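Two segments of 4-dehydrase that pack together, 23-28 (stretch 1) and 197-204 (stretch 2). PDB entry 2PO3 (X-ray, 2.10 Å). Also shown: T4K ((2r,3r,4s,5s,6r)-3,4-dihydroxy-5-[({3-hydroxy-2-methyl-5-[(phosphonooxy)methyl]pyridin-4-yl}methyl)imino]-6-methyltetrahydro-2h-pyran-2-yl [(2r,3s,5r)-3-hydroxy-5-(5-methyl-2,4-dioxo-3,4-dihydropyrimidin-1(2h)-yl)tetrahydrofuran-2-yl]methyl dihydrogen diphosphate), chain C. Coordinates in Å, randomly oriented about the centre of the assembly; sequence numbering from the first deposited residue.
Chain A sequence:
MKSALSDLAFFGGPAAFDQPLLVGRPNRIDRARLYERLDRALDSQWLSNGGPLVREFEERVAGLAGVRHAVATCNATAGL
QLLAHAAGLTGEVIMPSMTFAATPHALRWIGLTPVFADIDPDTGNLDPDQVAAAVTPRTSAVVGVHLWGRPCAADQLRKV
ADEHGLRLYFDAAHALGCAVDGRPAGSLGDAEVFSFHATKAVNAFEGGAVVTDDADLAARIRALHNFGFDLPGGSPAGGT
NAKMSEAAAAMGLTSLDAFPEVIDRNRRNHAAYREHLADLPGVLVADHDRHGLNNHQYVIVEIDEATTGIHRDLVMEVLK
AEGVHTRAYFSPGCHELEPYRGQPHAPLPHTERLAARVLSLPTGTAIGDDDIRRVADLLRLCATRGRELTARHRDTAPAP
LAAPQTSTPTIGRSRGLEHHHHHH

Stretch 1, residues 23-28: VGRPNR
Stretch 2 197-204: HATKAVNA

Residues 23-28 and 197-204 of the 4-dehydrase meet as two irregular segments, burying 252 Å² between them. Stretch 2 opens with a type I turn from His-197 to Lys-200, closed by Lys-200 N to His-197 O (2.9 Å); within it, His-197 (chi1 t) and Thr-199 (chi1 p) share a hydrogen bond between ND1 and OG1 (2.7 Å). Beyond it, Val-202 and Asn-203 are extended (phi/psi -120/124 and -128/154), Asn-203 pointing toward stretch 1 (chi1 90°, p). Gly-24 CA lies 4.7 Å from Thr-199 CA, and further along Asn-27 CA lies 7.0 Å from Ala-201 CA, so the chains advance in the same sense.

Val-23 (phi/psi -67/144, chi1 p) lies out of reach of stretch 2, but its carbonyl O accepts a hydrogen bond from T4K O3 at 2.8 Å. Gly-24 turns the chain at phi/psi 96/-8, where a CB would jam against the preceding carbonyl and would also lie 1.9 Å from T4K O4. Gly-24 O rests 3.4 Å from Thr-199 CG2, a methyl that also packs against the ligand base, 3.3 Å from T4K C61.

From Arg-25 to Arg-28 the backbone is extended, with phi from -60 to -72° and psi from 125 to 159°. Arg-25 points away. Pro-26, puckered C-gamma endo, places CB 3.4 Å from Ala-198 O, a van der Waals contact with a carbonyl also bonded to water, while Pro-26 CD lies 3.5 Å from T4K N31.

Asn-27 (chi1 m, chi2 -39°) points toward stretch 2 and makes the only direct hydrogen bond between the segments, a weak one from ND2 to Ala-201 O (3.4 Å, 157°). A water bridges the junction: it accepts from Asn-27 N and Asn-203 ND2 (both 3.2 Å) and donates to Ala-198 O (3.2 Å) and Lys-200 O (2.6 Å). Arg-28 (chi1 m) points away.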

ATOM      1  N   VAL A  23      -3.025 -23.871   5.446  1.00 20.97           N
ATOM      2  CA  VAL A  23      -4.057 -23.212   4.727  1.00 16.55           C
ATOM      3  C   VAL A  23      -3.350 -21.917   4.306  1.00 22.77           C
ATOM      4  O   VAL A  23      -2.507 -21.377   5.030  1.00 17.70           O
ATOM      5  CB  VAL A  23      -5.316 -22.959   5.592  1.00 24.80           C
ATOM      6  CG1 VAL A  23      -4.888 -22.332   6.913  1.00 27.50           C
ATOM      7  CG2 VAL A  23      -6.295 -21.998   4.905  1.00 20.91           C
ATOM      8  N   GLY A  24      -3.630 -21.408   3.121  1.00 19.85           N
ATOM      9  CA  GLY A  24      -2.984 -20.152   2.715  1.00 16.09           C
ATOM     10  C   GLY A  24      -1.734 -20.297   1.865  1.00 19.30           C
ATOM     11  O   GLY A  24      -1.171 -19.313   1.354  1.00 19.94           O
ATOM     12  N   ARG A  25      -1.289 -21.532   1.722  1.00 19.32           N
ATOM     13  CA  ARG A  25      -0.106 -21.715   0.933  1.00 19.10           C
ATOM     14  C   ARG A  25      -0.330 -21.212  -0.455  1.00 31.85           C
ATOM     15  O   ARG A  25      -1.282 -21.645  -1.109  1.00 26.69           O
ATOM     16  CB  ARG A  25       0.384 -23.146   0.909  1.00 19.36           C
ATOM     17  CG  ARG A  25       1.894 -23.109   1.047  1.00 31.52           C
ATOM     18  CD  ARG A  25       2.561 -24.345   0.524  1.00 29.10           C
ATOM     19  NE  ARG A  25       2.750 -25.347   1.555  1.00 63.38           N
ATOM     20  CZ  ARG A  25       3.636 -25.245   2.530  1.00 53.07           C
ATOM     21  NH1 ARG A  25       4.435 -24.187   2.661  1.00 57.69           N
ATOM     22  NH2 ARG A  25       3.707 -26.239   3.407  1.00 51.98           N
ATOM     23  N   PRO A  26       0.541 -20.301  -0.892  1.00 32.52           N
ATOM     24  CA  PRO A  26       0.369 -19.761  -2.234  1.00 25.53           C
ATOM     25  C   PRO A  26       0.481 -20.888  -3.281  1.00 30.13           C
ATOM     26  O   PRO A  26       1.314 -21.795  -3.154  1.00 28.52           O
ATOM     27  CB  PRO A  26       1.442 -18.650  -2.378  1.00 23.57           C
ATOM     28  CG  PRO A  26       2.231 -18.612  -1.066  1.00 25.82           C
ATOM     29  CD  PRO A  26       1.842 -19.871  -0.290  1.00 27.09           C
ATOM     30  N   ASN A  27      -0.383 -20.832  -4.305  1.00 24.68           N
ATOM     31  CA  ASN A  27      -0.426 -21.804  -5.397  1.00 24.53           C
ATOM     32  C   ASN A  27       0.795 -21.614  -6.299  1.00 34.62           C
ATOM     33  O   ASN A  27       1.071 -20.478  -6.644  1.00 31.54           O
ATOM     34  CB  ASN A  27      -1.688 -21.524  -6.241  1.00 21.12           C
ATOM     35  CG  ASN A  27      -2.961 -22.007  -5.566  1.00 21.10           C
ATOM     36  OD1 ASN A  27      -2.988 -23.073  -4.948  1.00 28.28           O
ATOM     37  ND2 ASN A  27      -3.972 -21.172  -5.573  1.00 16.50           N
ATOM     38  N   ARG A  28       1.537 -22.660  -6.717  1.00 36.45           N
ATOM     39  CA  ARG A  28       2.702 -22.416  -7.584  1.00 26.95           C
ATOM     40  C   ARG A  28       2.429 -21.784  -8.938  1.00 37.81           C
ATOM     41  O   ARG A  28       1.308 -21.792  -9.464  1.00 37.85           O
ATOM     42  CB  ARG A  28       3.800 -23.461  -7.586  1.00 41.06           C
ATOM     43  CG  ARG A  28       4.562 -23.511  -6.257  1.00 77.72           C
ATOM     44  CD  ARG A  28       6.021 -23.948  -6.369  1.00 69.48           C
ATOM     45  NE  ARG A  28       6.617 -24.528  -5.148  1.00 47.24           N
ATOM     46  CZ  ARG A  28       7.492 -23.908  -4.331  1.00 58.50           C
ATOM     47  NH1 ARG A  28       7.911 -22.661  -4.542  1.00 44.02           N
ATOM     48  NH2 ARG A  28       7.956 -24.550  -3.258  1.00 60.67           N
ATOM     49  N   HIS A 197      -3.749 -10.976  -2.493  1.00 22.40           N
ATOM     50  CA  HIS A 197      -2.778 -11.251  -1.458  1.00 23.38           C
ATOM     51  C   HIS A 197      -2.166 -12.565  -1.780  1.00 18.99           C
ATOM     52  O   HIS A 197      -2.827 -13.373  -2.435  1.00 13.79           O
ATOM     53  CB  HIS A 197      -3.413 -11.385  -0.036  1.00 18.72           C
ATOM     54  CG  HIS A 197      -2.384 -11.613   1.048  1.00 15.99           C
ATOM     55  ND1 HIS A 197      -2.216 -12.846   1.665  1.00 19.15           N
ATOM     56  CD2 HIS A 197      -1.467 -10.741   1.589  1.00 13.90           C
ATOM     57  CE1 HIS A 197      -1.222 -12.699   2.552  1.00 22.29           C
ATOM     58  NE2 HIS A 197      -0.747 -11.439   2.539  1.00 20.01           N
ATOM     59  N   ALA A 198      -0.942 -12.745  -1.288  1.00 17.82           N
ATOM     60  CA  ALA A 198      -0.177 -13.991  -1.464  1.00 19.91           C
ATOM     61  C   ALA A 198      -1.040 -15.237  -1.194  1.00 29.53           C
ATOM     62  O   ALA A 198      -0.872 -16.277  -1.827  1.00 26.06           O
ATOM     63  CB  ALA A 198       1.037 -14.005  -0.524  1.00 16.83           C
ATOM     64  N   THR A 199      -1.967 -15.135  -0.238  1.00 23.51           N
ATOM     65  CA  THR A 199      -2.829 -16.236   0.144  1.00 22.75           C
ATOM     66  C   THR A 199      -4.093 -16.497  -0.675  1.00 30.42           C
ATOM     67  O   THR A 199      -4.787 -17.501  -0.462  1.00 30.08           O
ATOM     68  CB  THR A 199      -3.218 -16.122   1.614  1.00 19.20           C
ATOM     69  OG1 THR A 199      -3.909 -14.911   1.803  1.00 23.05           O
ATOM     70  CG2 THR A 199      -1.971 -16.175   2.484  1.00 17.96           C
ATOM     71  N   LYS A 200      -4.447 -15.628  -1.597  1.00 20.21           N
ATOM     72  CA  LYS A 200      -5.650 -15.855  -2.378  1.00 18.35           C
ATOM     73  C   LYS A 200      -5.404 -16.874  -3.533  1.00 17.86           C
ATOM     74  O   LYS A 200      -4.278 -17.297  -3.758  1.00 21.53           O
ATOM     75  CB  LYS A 200      -6.168 -14.497  -2.855  1.00 25.24           C
ATOM     76  CG  LYS A 200      -6.535 -13.570  -1.698  1.00 21.05           C
ATOM     77  CD  LYS A 200      -7.641 -14.184  -0.842  1.00 29.48           C
ATOM     78  CE  LYS A 200      -8.424 -13.178  -0.011  1.00 28.66           C
ATOM     79  NZ  LYS A 200      -7.558 -12.379   0.875  1.00 43.67           N
ATOM     80  N   ALA A 201      -6.454 -17.220  -4.288  1.00 27.34           N
ATOM     81  CA  ALA A 201      -6.412 -18.146  -5.419  1.00 30.24           C
ATOM     82  C   ALA A 201      -5.505 -17.553  -6.495  1.00 31.29           C
ATOM     83  O   ALA A 201      -4.725 -18.220  -7.178  1.00 25.87           O
ATOM     84  CB  ALA A 201      -7.824 -18.431  -5.945  1.00 30.64           C
ATOM     85  N   VAL A 202      -5.636 -16.244  -6.604  1.00 28.61           N
ATOM     86  CA  VAL A 202      -4.832 -15.478  -7.522  1.00 30.38           C
ATOM     87  C   VAL A 202      -4.054 -14.474  -6.700  1.00 26.32           C
ATOM     88  O   VAL A 202      -4.648 -13.700  -5.949  1.00 22.71           O
ATOM     89  CB  VAL A 202      -5.704 -14.756  -8.539  1.00 27.73           C
ATOM     90  CG1 VAL A 202      -4.856 -13.740  -9.324  1.00 24.40           C
ATOM     91  CG2 VAL A 202      -6.218 -15.834  -9.486  1.00 25.11           C
ATOM     92  N   ASN A 203      -2.751 -14.472  -6.807  1.00 24.40           N
ATOM     93  CA  ASN A 203      -2.004 -13.493  -6.031  1.00 27.66           C
ATOM     94  C   ASN A 203      -1.009 -12.670  -6.850  1.00 32.99           C
ATOM     95  O   ASN A 203      -0.514 -13.144  -7.887  1.00 28.53           O
ATOM     96  CB  ASN A 203      -1.272 -14.149  -4.848  1.00 29.97           C
ATOM     97  CG  ASN A 203       0.147 -14.619  -5.174  1.00 39.91           C
ATOM     98  OD1 ASN A 203       1.126 -13.877  -5.121  1.00 20.68           O
ATOM     99  ND2 ASN A 203       0.298 -15.888  -5.474  1.00 24.26           N
ATOM    100  N   ALA A 204      -0.700 -11.451  -6.356  1.00 19.17           N
ATOM    101  CA  ALA A 204       0.287 -10.559  -6.975  1.00 19.73           C
ATOM    102  C   ALA A 204       1.290 -10.126  -5.889  1.00 21.48           C
ATOM    103  O   ALA A 204       1.801  -9.015  -5.849  1.00 18.89           O
ATOM    104  CB  ALA A 204      -0.405  -9.364  -7.586  1.00 18.97           C
TER
HETATM  105  N1L T4K C1500     -11.558  -8.309   3.135  1.00 19.29           N
HETATM  106  C2L T4K C1500     -11.583  -9.595   3.391  1.00 18.26           C
HETATM  107  C2A T4K C1500     -12.923 -10.302   3.555  1.00 18.11           C
HETATM  108  C3L T4K C1500     -10.390 -10.316   3.511  1.00 15.25           C
HETATM  109  O3L T4K C1500     -10.433 -11.675   3.784  1.00 17.20           O
HETATM  110  C4L T4K C1500      -9.131  -9.620   3.352  1.00 28.47           C
HETATM  111  C4A T4K C1500      -7.873 -10.308   3.471  1.00 32.12           C
HETATM  112  C5L T4K C1500      -9.179  -8.240   3.104  1.00 22.12           C
HETATM  113  C6L T4K C1500     -10.423  -7.626   2.998  1.00 16.95           C
HETATM  114  C5B T4K C1500      -7.895  -7.418   2.920  1.00 19.74           C
HETATM  115  OP4 T4K C1500      -7.351  -7.668   1.609  1.00 21.00           O
HETATM  116  PL  T4K C1500      -5.753  -7.352   1.560  1.00 17.38           P
HETATM  117  OP1 T4K C1500      -4.887  -8.405   2.439  1.00 17.27           O
HETATM  118  OP2 T4K C1500      -5.294  -7.431   0.037  1.00 19.52           O
HETATM  119  OP3 T4K C1500      -5.491  -5.912   2.125  1.00 13.10           O
HETATM  120  C1G T4K C1500      -4.727 -13.670   5.513  1.00 22.87           C
HETATM  121  C2G T4K C1500      -4.292 -12.592   4.490  1.00 52.91           C
HETATM  122  O2G T4K C1500      -3.193 -11.844   5.038  1.00 23.72           O
HETATM  123  C3G T4K C1500      -5.455 -11.618   4.155  1.00 44.28           C
HETATM  124  O3G T4K C1500      -5.065 -10.841   3.023  1.00 27.19           O
HETATM  125  C4G T4K C1500      -6.750 -12.432   3.861  1.00 39.55           C
HETATM  126  N4A T4K C1500      -7.891 -11.624   3.719  1.00 86.90           N
HETATM  127  C5G T4K C1500      -6.995 -13.407   5.050  1.00 25.67           C
HETATM  128  C6G T4K C1500      -8.363 -14.116   4.908  1.00 15.03           C
HETATM  129  O5G T4K C1500      -5.932 -14.366   5.125  1.00 38.92           O
HETATM  130  P2  T4K C1500      -3.873 -13.783   7.813  1.00 36.69           P
HETATM  131  O3P T4K C1500      -3.701 -12.859   9.133  1.00 31.94           O
HETATM  132  O4P T4K C1500      -4.540 -15.203   8.231  1.00 29.08           O
HETATM  133  OPP T4K C1500      -2.411 -13.957   7.021  1.00 45.26           O
HETATM  134  P   T4K C1500      -1.328 -15.014   7.694  1.00 31.00           P
HETATM  135  O1P T4K C1500       0.081 -14.289   7.763  1.00 30.63           O
HETATM  136  O2P T4K C1500      -1.712 -15.477   9.178  1.00 31.74           O
HETATM  137  O5  T4K C1500      -1.175 -16.280   6.724  1.00 33.18           O
HETATM  138  C5  T4K C1500      -2.367 -17.049   6.818  1.00 28.61           C
HETATM  139  C4  T4K C1500      -2.013 -18.451   6.328  1.00 37.58           C
HETATM  140  O4  T4K C1500      -1.373 -18.366   5.022  1.00 29.77           O
HETATM  141  C3  T4K C1500      -0.976 -19.137   7.280  1.00 43.76           C
HETATM  142  O3  T4K C1500      -1.270 -20.531   7.444  1.00 67.71           O
HETATM  143  C2  T4K C1500       0.358 -18.946   6.540  1.00 21.29           C
HETATM  144  C1  T4K C1500      -0.070 -18.967   5.074  1.00 34.85           C
HETATM  145  N11 T4K C1500       0.846 -18.174   4.229  1.00100.00           N
HETATM  146  C61 T4K C1500       0.775 -16.788   4.248  1.00 56.93           C
HETATM  147  C51 T4K C1500       1.599 -16.049   3.454  1.00 22.87           C
HETATM  148  C5A T4K C1500       1.558 -14.509   3.463  1.00 17.10           C
HETATM  149  C21 T4K C1500       1.715 -18.803   3.406  1.00 25.67           C
HETATM  150  O21 T4K C1500       1.773 -20.029   3.397  1.00 35.74           O
HETATM  151  N31 T4K C1500       2.545 -18.089   2.602  1.00 35.85           N
HETATM  152  C41 T4K C1500       2.516 -16.731   2.605  1.00 50.83           C
HETATM  153  O41 T4K C1500       3.269 -16.096   1.873  1.00 27.02           O
HETATM  154  O1G T4K C1500      -4.897 -13.070   6.806  1.00 93.03           O
HETATM  155  O   HOH W   1      -1.810 -18.009  -4.381  1.00 32.50           O